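Periplasmic sugar-binding protein (Chloroflexus aurantiacus, PDB 4RXU) binds D-glucose in the cleft between its two lobes and probably serves as the periplasmic sugar receptor of an ABC-type carbohydrate transporter. Local coordinates at residues 118-122 against 165-169; 122-128 against 328-334; 256-261 against 286-292. One frame throughout, in Å; residues are numbered along the deposited sequence.

Contact 1. Residues 118-122 against 165-169; sequences DRLIR and SDNNA. With BGC (beta-D-glucopyranose), chain C.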
loop_
_atom_site.group_PDB
_atom_site.type_symbol
_atom_site.label_atom_id
_atom_site.label_comp_id
_atom_site.label_asym_id
_atom_site.label_seq_id
_atom_site.Cartn_x
_atom_site.Cartn_y
_atom_site.Cartn_z
ATOM N N ASP A 118 1.218 9.379 0.595
ATOM C CA ASP A 118 0.881 7.967 0.396
ATOM C C ASP A 118 -0.243 7.503 1.308
ATOM O O ASP A 118 -1.222 6.948 0.830
ATOM C CB ASP A 118 2.066 7.017 0.521
ATOM C CG ASP A 118 1.713 5.657 0.017
ATOM O OD1 ASP A 118 1.794 5.469 -1.219
ATOM O OD2 ASP A 118 1.282 4.795 0.834
ATOM N N ARG A 119 -0.058 7.669 2.616
ATOM C CA ARG A 119 -1.042 7.311 3.633
ATOM C C ARG A 119 -1.640 8.574 4.186
ATOM O O ARG A 119 -0.971 9.617 4.249
ATOM C CB ARG A 119 -0.386 6.567 4.793
ATOM C CG ARG A 119 0.241 5.260 4.417
ATOM C CD ARG A 119 0.986 4.690 5.603
ATOM N NE ARG A 119 1.507 3.374 5.327
ATOM C CZ ARG A 119 2.306 2.703 6.134
ATOM N NH1 ARG A 119 2.725 3.253 7.265
ATOM N NH2 ARG A 119 2.699 1.490 5.797
ATOM N N LEU A 120 -2.900 8.465 4.588
ATOM C CA LEU A 120 -3.664 9.601 5.052
ATOM C C LEU A 120 -3.622 9.764 6.575
ATOM O O LEU A 120 -3.903 8.840 7.326
ATOM C CB LEU A 120 -5.115 9.412 4.588
ATOM C CG LEU A 120 -6.089 10.571 4.799
ATOM C CD1 LEU A 120 -5.589 11.860 4.161
ATOM C CD2 LEU A 120 -7.468 10.164 4.292
ATOM N N ILE A 121 -3.272 10.967 7.022
ATOM C CA ILE A 121 -3.455 11.361 8.416
ATOM C C ILE A 121 -4.937 11.580 8.659
ATOM O O ILE A 121 -5.600 12.273 7.893
ATOM C CB ILE A 121 -2.684 12.654 8.742
ATOM C CG1 ILE A 121 -1.186 12.360 8.637
ATOM C CG2 ILE A 121 -3.039 13.136 10.142
ATOM C CD1 ILE A 121 -0.276 13.539 8.880
ATOM N N ARG A 122 -5.441 11.000 9.741
ATOM C CA ARG A 122 -6.862 10.989 10.048
ATOM C C ARG A 122 -7.257 11.805 11.249
ATOM O O ARG A 122 -6.426 12.138 12.085
ATOM C CB ARG A 122 -7.332 9.550 10.237
ATOM C CG ARG A 122 -7.262 8.747 8.947
ATOM C CD ARG A 122 -7.820 7.354 9.154
ATOM N NE ARG A 122 -9.291 7.352 9.147
ATOM C CZ ARG A 122 -10.088 7.163 10.182
ATOM N NH1 ARG A 122 -9.615 6.952 11.407
ATOM N NH2 ARG A 122 -11.405 7.190 9.968
ATOM N N SER A 165 -3.266 0.188 11.443
ATOM C CA SER A 165 -2.787 1.559 11.650
ATOM C C SER A 165 -2.592 2.367 10.352
ATOM O O SER A 165 -2.394 3.583 10.380
ATOM C CB SER A 165 -1.476 1.545 12.430
ATOM O OG SER A 165 -0.609 0.572 11.876
ATOM N N ASP A 166 -2.662 1.678 9.219
ATOM C CA ASP A 166 -2.507 2.282 7.889
ATOM C C ASP A 166 -3.877 2.423 7.251
ATOM O O ASP A 166 -4.520 1.424 6.954
ATOM C CB ASP A 166 -1.628 1.336 7.056
ATOM C CG ASP A 166 -1.400 1.796 5.654
ATOM O OD1 ASP A 166 -1.854 2.903 5.280
ATOM O OD2 ASP A 166 -0.724 1.008 4.942
ATOM N N ASN A 167 -4.350 3.645 7.042
ATOM C CA ASN A 167 -5.642 3.801 6.366
ATOM C C ASN A 167 -5.682 3.096 5.011
ATOM O O ASN A 167 -6.741 2.654 4.551
ATOM C CB ASN A 167 -5.978 5.277 6.213
ATOM C CG ASN A 167 -7.373 5.502 5.720
ATOM O OD1 ASN A 167 -8.347 5.107 6.371
ATOM N ND2 ASN A 167 -7.488 6.167 4.582
ATOM N N ASN A 168 -4.543 3.037 4.336
ATOM C CA ASN A 168 -4.519 2.350 3.040
ATOM C C ASN A 168 -4.890 0.879 3.169
ATOM O O ASN A 168 -5.430 0.318 2.238
ATOM C CB ASN A 168 -3.148 2.461 2.371
ATOM C CG ASN A 168 -2.848 3.841 1.853
ATOM O OD1 ASN A 168 -3.725 4.674 1.702
ATOM N ND2 ASN A 168 -1.595 4.063 1.513
ATOM N N ALA A 169 -4.604 0.252 4.308
ATOM C CA ALA A 169 -4.970 -1.158 4.485
ATOM C C ALA A 169 -6.485 -1.318 4.358
ATOM O O ALA A 169 -6.962 -2.278 3.788
ATOM C CB ALA A 169 -4.466 -1.692 5.809
HETATM C C2 BGC C . 1.712 1.495 0.943
HETATM C C3 BGC C . 2.120 0.213 0.245
HETATM C C4 BGC C . 3.070 -0.566 1.143
HETATM C C5 BGC C . 2.479 -0.755 2.540
HETATM C C6 BGC C . 3.444 -1.379 3.524
HETATM C C1 BGC C . 1.041 1.028 2.224
HETATM O O1 BGC C . 0.386 2.062 2.898
HETATM O O2 BGC C . 0.815 2.229 0.103
HETATM O O3 BGC C . 2.747 0.562 -0.986
HETATM O O4 BGC C . 3.237 -1.887 0.590
HETATM O O5 BGC C . 2.056 0.485 3.071
HETATM O O6 BGC C . 4.709 -0.714 3.525
HETATM O O HOH W 1 -4.835 6.435 3.416
HETATM O O HOH W 2 -3.038 6.124 7.592
HETATM O O HOH W 3 -10.320 7.836 6.699
#
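Arg119 lays one face of its guanidinium over Asp166 CB, and its CG sits 3.3 Å from Asp166 OD1. The extended arginine brings NE to 3.3 Å from Asp166 OD2, a salt bridge beside the anomeric end of glucose: Arg119 NE donates to BGC O1 and Arg119 NH2 to the ring oxygen BGC O5, both at 3.0 Å, while BGC O1 donates to Asp166 OD2 (2.6 Å). Glu42 holds Arg119 NH2 in a second salt bridge. This is the hinged two-lobe fold of periplasmic binding proteins with the sugar enclosed: 118-122 leaves strand 113-117 of one lobe, and 165-169 opens helix 167-185 of the other. Asp166 is that helix's N-cap, its OD1 accepting from Asn168 N at 2.9 Å, so one carboxylate starts the helix and holds the sugar. Asn168 ND2 reaches across the cleft to Asp118 O (3.0 Å) and also to BGC O1 (3.1 Å), while Asp118 OD2 accepts from BGC O2 (2.7 Å). Farther from the sugar, waters bridge the lobes: water 1 joins Leu120 N to Asn167 ND2 and Asn168 OD1, and water 2 links Leu120 O with Asn167 N.

Contact 2. Residues 122-128 against 328-334; sequences RETDAVD and NGKKDVP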
loop_
_atom_site.group_PDB
_atom_site.type_symbol
_atom_site.label_atom_id
_atom_site.label_comp_id
_atom_site.label_asym_id
_atom_site.label_seq_id
_atom_site.Cartn_x
_atom_site.Cartn_y
_atom_site.Cartn_z
ATOM N N ARG A 122 -5.441 11.000 9.741
ATOM C CA ARG A 122 -6.862 10.989 10.048
ATOM C C ARG A 122 -7.257 11.805 11.249
ATOM O O ARG A 122 -6.426 12.138 12.085
ATOM C CB ARG A 122 -7.332 9.550 10.237
ATOM C CG ARG A 122 -7.262 8.747 8.947
ATOM C CD ARG A 122 -7.820 7.354 9.154
ATOM N NE ARG A 122 -9.291 7.352 9.147
ATOM C CZ ARG A 122 -10.088 7.163 10.182
ATOM N NH1 ARG A 122 -9.615 6.952 11.407
ATOM N NH2 ARG A 122 -11.405 7.190 9.968
ATOM N N GLU A 123 -8.545 12.134 11.292
ATOM C CA GLU A 123 -9.224 12.682 12.488
ATOM C C GLU A 123 -8.707 14.068 12.864
ATOM O O GLU A 123 -8.588 14.436 14.042
ATOM C CB GLU A 123 -9.127 11.718 13.665
ATOM C CG GLU A 123 -9.775 10.355 13.436
ATOM C CD GLU A 123 -11.233 10.387 12.982
ATOM O OE1 GLU A 123 -11.912 11.425 13.082
ATOM O OE2 GLU A 123 -11.716 9.333 12.520
ATOM N N THR A 124 -8.414 14.838 11.832
ATOM C CA THR A 124 -8.052 16.247 11.976
ATOM C C THR A 124 -8.274 17.008 10.699
ATOM O O THR A 124 -8.177 16.468 9.596
ATOM C CB THR A 124 -6.588 16.489 12.421
ATOM O OG1 THR A 124 -6.348 17.902 12.504
ATOM C CG2 THR A 124 -5.578 15.873 11.483
ATOM N N ASP A 125 -8.541 18.291 10.851
ATOM C CA ASP A 125 -8.626 19.098 9.624
ATOM C C ASP A 125 -7.278 19.760 9.258
ATOM O O ASP A 125 -7.208 20.460 8.252
ATOM C CB ASP A 125 -9.808 20.069 9.627
ATOM C CG ASP A 125 -9.774 21.017 10.767
ATOM O OD1 ASP A 125 -8.810 20.979 11.556
ATOM O OD2 ASP A 125 -10.733 21.807 10.881
ATOM N N ALA A 126 -6.229 19.441 10.016
ATOM C CA ALA A 126 -4.878 19.922 9.786
ATOM C C ALA A 126 -4.146 19.155 8.697
ATOM O O ALA A 126 -2.958 18.932 8.817
ATOM C CB ALA A 126 -4.064 19.873 11.088
ATOM N N VAL A 127 -4.842 18.755 7.644
ATOM C CA VAL A 127 -4.181 18.172 6.485
ATOM C C VAL A 127 -4.559 19.022 5.274
ATOM O O VAL A 127 -5.759 19.171 4.999
ATOM C CB VAL A 127 -4.579 16.703 6.261
ATOM C CG1 VAL A 127 -3.775 16.154 5.108
ATOM C CG2 VAL A 127 -4.390 15.871 7.526
ATOM N N ASP A 128 -3.574 19.602 4.585
ATOM C CA ASP A 128 -3.869 20.498 3.451
ATOM C C ASP A 128 -4.080 19.741 2.144
ATOM O O ASP A 128 -4.987 20.055 1.389
ATOM C CB ASP A 128 -2.793 21.558 3.325
ATOM C CG ASP A 128 -2.747 22.424 4.552
ATOM O OD1 ASP A 128 -3.731 23.145 4.794
ATOM O OD2 ASP A 128 -1.778 22.319 5.313
ATOM N N ASN A 328 -10.999 11.799 5.703
ATOM C CA ASN A 328 -10.095 11.341 6.755
ATOM C C ASN A 328 -10.755 11.249 8.140
ATOM O O ASN A 328 -10.069 11.092 9.142
ATOM C CB ASN A 328 -8.857 12.238 6.790
ATOM C CG ASN A 328 -9.056 13.481 7.617
ATOM O OD1 ASN A 328 -10.190 13.898 7.869
ATOM N ND2 ASN A 328 -7.958 14.053 8.102
ATOM N N GLY A 329 -12.085 11.276 8.167
ATOM C CA GLY A 329 -12.856 11.241 9.420
ATOM C C GLY A 329 -13.366 12.596 9.883
ATOM O O GLY A 329 -14.393 12.702 10.583
ATOM N N LYS A 330 -12.642 13.631 9.489
ATOM C CA LYS A 330 -13.004 15.029 9.796
ATOM C C LYS A 330 -13.106 15.962 8.598
ATOM O O LYS A 330 -13.846 16.961 8.647
ATOM C CB LYS A 330 -12.020 15.631 10.786
ATOM C CG LYS A 330 -12.129 15.012 12.168
ATOM C CD LYS A 330 -13.430 15.356 12.879
ATOM C CE LYS A 330 -13.474 14.780 14.291
ATOM N NZ LYS A 330 -13.710 13.307 14.246
ATOM N N LYS A 331 -12.393 15.642 7.524
ATOM C CA LYS A 331 -12.255 16.537 6.385
ATOM C C LYS A 331 -12.164 15.708 5.119
ATOM O O LYS A 331 -11.594 14.629 5.125
ATOM C CB LYS A 331 -10.986 17.401 6.570
ATOM C CG LYS A 331 -10.563 18.234 5.377
ATOM C CD LYS A 331 -9.349 19.066 5.736
ATOM C CE LYS A 331 -8.973 19.966 4.591
ATOM N NZ LYS A 331 -7.932 20.896 5.045
ATOM N N ASP A 332 -12.759 16.225 4.048
ATOM C CA ASP A 332 -12.451 15.779 2.697
ATOM C C ASP A 332 -11.166 16.441 2.202
ATOM O O ASP A 332 -11.154 17.585 1.794
ATOM C CB ASP A 332 -13.606 16.102 1.755
ATOM C CG ASP A 332 -14.828 15.218 1.988
ATOM O OD1 ASP A 332 -14.722 14.142 2.636
ATOM O OD2 ASP A 332 -15.902 15.618 1.496
ATOM N N VAL A 333 -10.064 15.718 2.303
ATOM C CA VAL A 333 -8.754 16.308 2.038
ATOM C C VAL A 333 -8.517 16.332 0.532
ATOM O O VAL A 333 -8.639 15.289 -0.120
ATOM C CB VAL A 333 -7.623 15.478 2.699
ATOM C CG1 VAL A 333 -6.249 16.093 2.393
ATOM C CG2 VAL A 333 -7.863 15.326 4.202
ATOM N N PRO A 334 -8.173 17.510 -0.024
ATOM C CA PRO A 334 -7.835 17.600 -1.444
ATOM C C PRO A 334 -6.731 16.621 -1.855
ATOM O O PRO A 334 -5.683 16.548 -1.211
ATOM C CB PRO A 334 -7.393 19.058 -1.619
ATOM C CG PRO A 334 -8.089 19.794 -0.524
ATOM C CD PRO A 334 -8.119 18.831 0.630
HETATM O O HOH W 4 -8.900 22.847 6.624
#
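Two loops can be knitted together largely by main-chain acceptors, and Asn328 illustrates how. Asn328 O accepts a hydrogen bond from Glu123 N (2.8 Å), while the side-chain amide Asn328 ND2 donates to Thr124 O at 2.8 Å, nearly straight, and to Ile121 O as well. The side-chain oxygen, Asn328 OD1, stays within its own loop, accepting from Lys330 N (3.0 Å) as an Asx turn and from Lys331 N (2.8 Å). Asn328 N closes this loop on Lys331 O (2.9 Å), where the chain turns between antiparallel strands 325-327 and 332-343; the latter then runs parallel to strand 129-133, which 122-128 leads into. At Gly329 phi is +100°, and a CB there would lie 2.4 Å from Glu123 OE2. Lys331 stretches out fully to carry NZ to Val127 O (2.8 Å), with a weak bond from Lys331 NZ to Asp125 O (3.3 Å) and a water accepting from the same ammonium. Glu123 joins two bases: Glu123 OE1 pairs with Lys330 NZ (2.9 Å) and Glu123 OE2 with Arg122 NH2 (3.3 Å), while Arg122 NH1 is bonded to Thr98. Thr124 OG1 accepts from Ala126 N (2.9 Å), an ST turn, and is also hydrogen-bonded to Glu105; Asp125 pairs with Arg108 and Asp128 with Val114 N. Where the strands begin, apolar contact takes over: Val127 CG1 touches Val333 CG1 at 3.7 Å, and Pro334 CD lies 3.4 Å from Asp128 O.

Contact 3. Residues 256-261 against 286-292; sequences ARAIAD and YIIDGRQ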
loop_
_atom_site.group_PDB
_atom_site.type_symbol
_atom_site.label_atom_id
_atom_site.label_comp_id
_atom_site.label_asym_id
_atom_site.label_seq_id
_atom_site.Cartn_x
_atom_site.Cartn_y
_atom_site.Cartn_z
ATOM N N ALA A 256 3.161 -11.083 0.002
ATOM C CA ALA A 256 2.863 -12.058 -1.052
ATOM C C ALA A 256 3.923 -13.154 -1.155
ATOM O O ALA A 256 3.581 -14.336 -1.298
ATOM C CB ALA A 256 2.701 -11.363 -2.391
ATOM N N ARG A 257 5.192 -12.779 -1.097
ATOM C CA ARG A 257 6.249 -13.775 -1.221
ATOM C C ARG A 257 6.236 -14.684 -0.008
ATOM O O ARG A 257 6.416 -15.889 -0.144
ATOM C CB ARG A 257 7.604 -13.107 -1.419
ATOM C CG ARG A 257 7.703 -12.317 -2.727
ATOM C CD ARG A 257 9.149 -11.989 -3.091
ATOM N NE ARG A 257 9.887 -11.380 -1.970
ATOM C CZ ARG A 257 9.780 -10.108 -1.590
ATOM N NH1 ARG A 257 8.996 -9.281 -2.276
ATOM N NH2 ARG A 257 10.455 -9.662 -0.506
ATOM N N ALA A 258 6.028 -14.105 1.180
ATOM C CA ALA A 258 5.993 -14.892 2.422
ATOM C C ALA A 258 4.862 -15.914 2.371
ATOM O O ALA A 258 5.040 -17.084 2.703
ATOM C CB ALA A 258 5.795 -13.974 3.618
ATOM N N ILE A 259 3.700 -15.459 1.927
ATOM C CA ILE A 259 2.513 -16.294 1.838
ATOM C C ILE A 259 2.662 -17.333 0.733
ATOM O O ILE A 259 2.407 -18.529 0.935
ATOM C CB ILE A 259 1.240 -15.425 1.632
ATOM C CG1 ILE A 259 0.995 -14.567 2.889
ATOM C CG2 ILE A 259 0.040 -16.297 1.310
ATOM C CD1 ILE A 259 0.110 -13.357 2.686
ATOM N N ALA A 260 3.114 -16.881 -0.427
ATOM C CA ALA A 260 3.426 -17.809 -1.523
ATOM C C ALA A 260 4.408 -18.897 -1.100
ATOM O O ALA A 260 4.231 -20.060 -1.460
ATOM C CB ALA A 260 3.964 -17.052 -2.729
ATOM N N ASP A 261 5.408 -18.534 -0.312
ATOM C CA ASP A 261 6.393 -19.509 0.184
ATOM C C ASP A 261 5.720 -20.602 1.008
ATOM O O ASP A 261 6.035 -21.784 0.874
ATOM C CB ASP A 261 7.500 -18.842 1.023
ATOM C CG ASP A 261 8.454 -17.981 0.207
ATOM O OD1 ASP A 261 8.443 -18.024 -1.057
ATOM O OD2 ASP A 261 9.215 -17.230 0.874
ATOM N N TYR A 286 10.013 -13.130 -8.620
ATOM C CA TYR A 286 8.989 -14.182 -8.429
ATOM C C TYR A 286 7.999 -14.234 -9.577
ATOM O O TYR A 286 7.598 -15.317 -9.982
ATOM C CB TYR A 286 8.203 -14.014 -7.137
ATOM C CG TYR A 286 8.763 -14.716 -5.905
ATOM C CD1 TYR A 286 10.135 -14.832 -5.676
ATOM C CD2 TYR A 286 7.901 -15.205 -4.915
ATOM C CE1 TYR A 286 10.620 -15.464 -4.536
ATOM C CE2 TYR A 286 8.375 -15.824 -3.767
ATOM C CZ TYR A 286 9.728 -15.970 -3.587
ATOM O OH TYR A 286 10.178 -16.579 -2.457
ATOM N N ILE A 287 7.566 -13.078 -10.069
ATOM C CA ILE A 287 6.608 -13.048 -11.183
ATOM C C ILE A 287 7.232 -13.671 -12.424
ATOM O O ILE A 287 6.634 -14.549 -13.059
ATOM C CB ILE A 287 6.100 -11.632 -11.470
ATOM C CG1 ILE A 287 5.201 -11.181 -10.314
ATOM C CG2 ILE A 287 5.329 -11.589 -12.783
ATOM C CD1 ILE A 287 4.882 -9.707 -10.310
ATOM N N ILE A 288 8.460 -13.284 -12.723
ATOM C CA ILE A 288 9.185 -13.879 -13.863
ATOM C C ILE A 288 9.243 -15.402 -13.723
ATOM O O ILE A 288 8.975 -16.140 -14.691
ATOM C CB ILE A 288 10.610 -13.300 -13.978
ATOM C CG1 ILE A 288 10.549 -11.826 -14.380
ATOM C CG2 ILE A 288 11.414 -14.123 -14.977
ATOM C CD1 ILE A 288 11.839 -11.079 -14.233
ATOM N N ASP A 289 9.558 -15.857 -12.512
ATOM C CA ASP A 289 9.797 -17.257 -12.223
ATOM C C ASP A 289 8.543 -18.067 -11.924
ATOM O O ASP A 289 8.641 -19.265 -11.622
ATOM C CB ASP A 289 10.744 -17.400 -11.044
ATOM C CG ASP A 289 12.149 -16.890 -11.327
ATOM O OD1 ASP A 289 12.538 -16.715 -12.492
ATOM O OD2 ASP A 289 12.884 -16.666 -10.355
ATOM N N GLY A 290 7.375 -17.442 -12.009
ATOM C CA GLY A 290 6.116 -18.154 -11.828
ATOM C C GLY A 290 5.735 -18.450 -10.388
ATOM O O GLY A 290 4.981 -19.376 -10.133
ATOM N N ARG A 291 6.252 -17.658 -9.462
ATOM C CA ARG A 291 6.015 -17.875 -8.021
ATOM C C ARG A 291 5.079 -16.856 -7.413
ATOM O O ARG A 291 4.561 -17.094 -6.327
ATOM C CB ARG A 291 7.323 -17.864 -7.237
ATOM C CG ARG A 291 8.368 -18.855 -7.736
ATOM C CD ARG A 291 9.399 -19.127 -6.685
ATOM N NE ARG A 291 8.752 -19.922 -5.657
ATOM C CZ ARG A 291 9.131 -19.996 -4.393
ATOM N NH1 ARG A 291 10.181 -19.326 -3.952
ATOM N NH2 ARG A 291 8.430 -20.757 -3.570
ATOM N N GLN A 292 4.845 -15.749 -8.117
ATOM C CA GLN A 292 3.849 -14.767 -7.723
ATOM C C GLN A 292 3.126 -14.404 -9.003
ATOM O O GLN A 292 3.734 -14.320 -10.048
ATOM C CB GLN A 292 4.529 -13.547 -7.109
ATOM C CG GLN A 292 3.603 -12.364 -6.813
ATOM C CD GLN A 292 4.289 -11.223 -6.060
ATOM O OE1 GLN A 292 5.269 -11.421 -5.317
ATOM N NE2 GLN A 292 3.715 -10.023 -6.179
HETATM O O HOH W 5 8.290 -22.325 -0.686
#
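A tyrosine in the last turn of one helix can serve as a platform for an arginine of the helix before it. Tyr286 has chi1 at -90°, away from the ideal m value, and chi2 at 36°; so set, its ring takes Arg257 over one face, with Arg257 CD 3.7 Å from the ring centroid and only 3° off the normal, a CH-pi contact. The m, t, m course of Arg257 places its methylenes there while the guanidinium continues to Ser283 through NH1. At the ring's edge, Tyr286 OH donates to Asp261 OD1 at 2.7 Å; the m rotamer of Asp261 brings its carboxylate within reach. Asp261 OD1 also faces Arg291 NH1 in a long salt bridge of 3.6 Å, purely electrostatic because the oxygen lies well out of the guanidinium plane. Arg291 bends at chi3 (p), and a water joins its NH2 to Asp261 O. Between Tyr286 and Arg291 the chain makes a Schellman motif: Gly290 (phi +78°) is first to leave helical geometry, and Arg291 N bonds to Tyr286 O (2.7 Å) and Gly290 N to Ile287 O (3.2 Å). The chain thus turned, Gln292 extends in t, t, placing OE1 3.7 Å from Arg257 CG and 3.9 Å from Ala256 CB; that oxygen also bonds to Ser283. Ala260 CB packs on Arg291 O at 3.6 Å. Helix 253-264, which leads from strand 246-249 to strand 269-274 in a beta-alpha-beta crossover, packs through Ala258 on helix 224-237 and through Ala260 on Tyr272 of strand 269-274, while helix 281-288 follows that strand.

Contacts 1 and 2 are neighbours, their centres 12 Å apart, and both use the loop between strands 113-117 and 129-133, sharing Arg122. Their segments alternate along the chain: the loop meets helix 167-185 first, across the cleft, and the 328-334 turn of its own lobe only near the chain's end, so one loop serves both sheet and sugar. Contact 3 follows contact 1 and is nested within the long span that contact 2 closes. It belongs to the other lobe, with the parallel sheet, and lies 26 Å from contact 1 and 37 Å from contact 2, centre to centre. Contact 1 thus joins the lobes around glucose, while contacts 2 and 3 each pack within one.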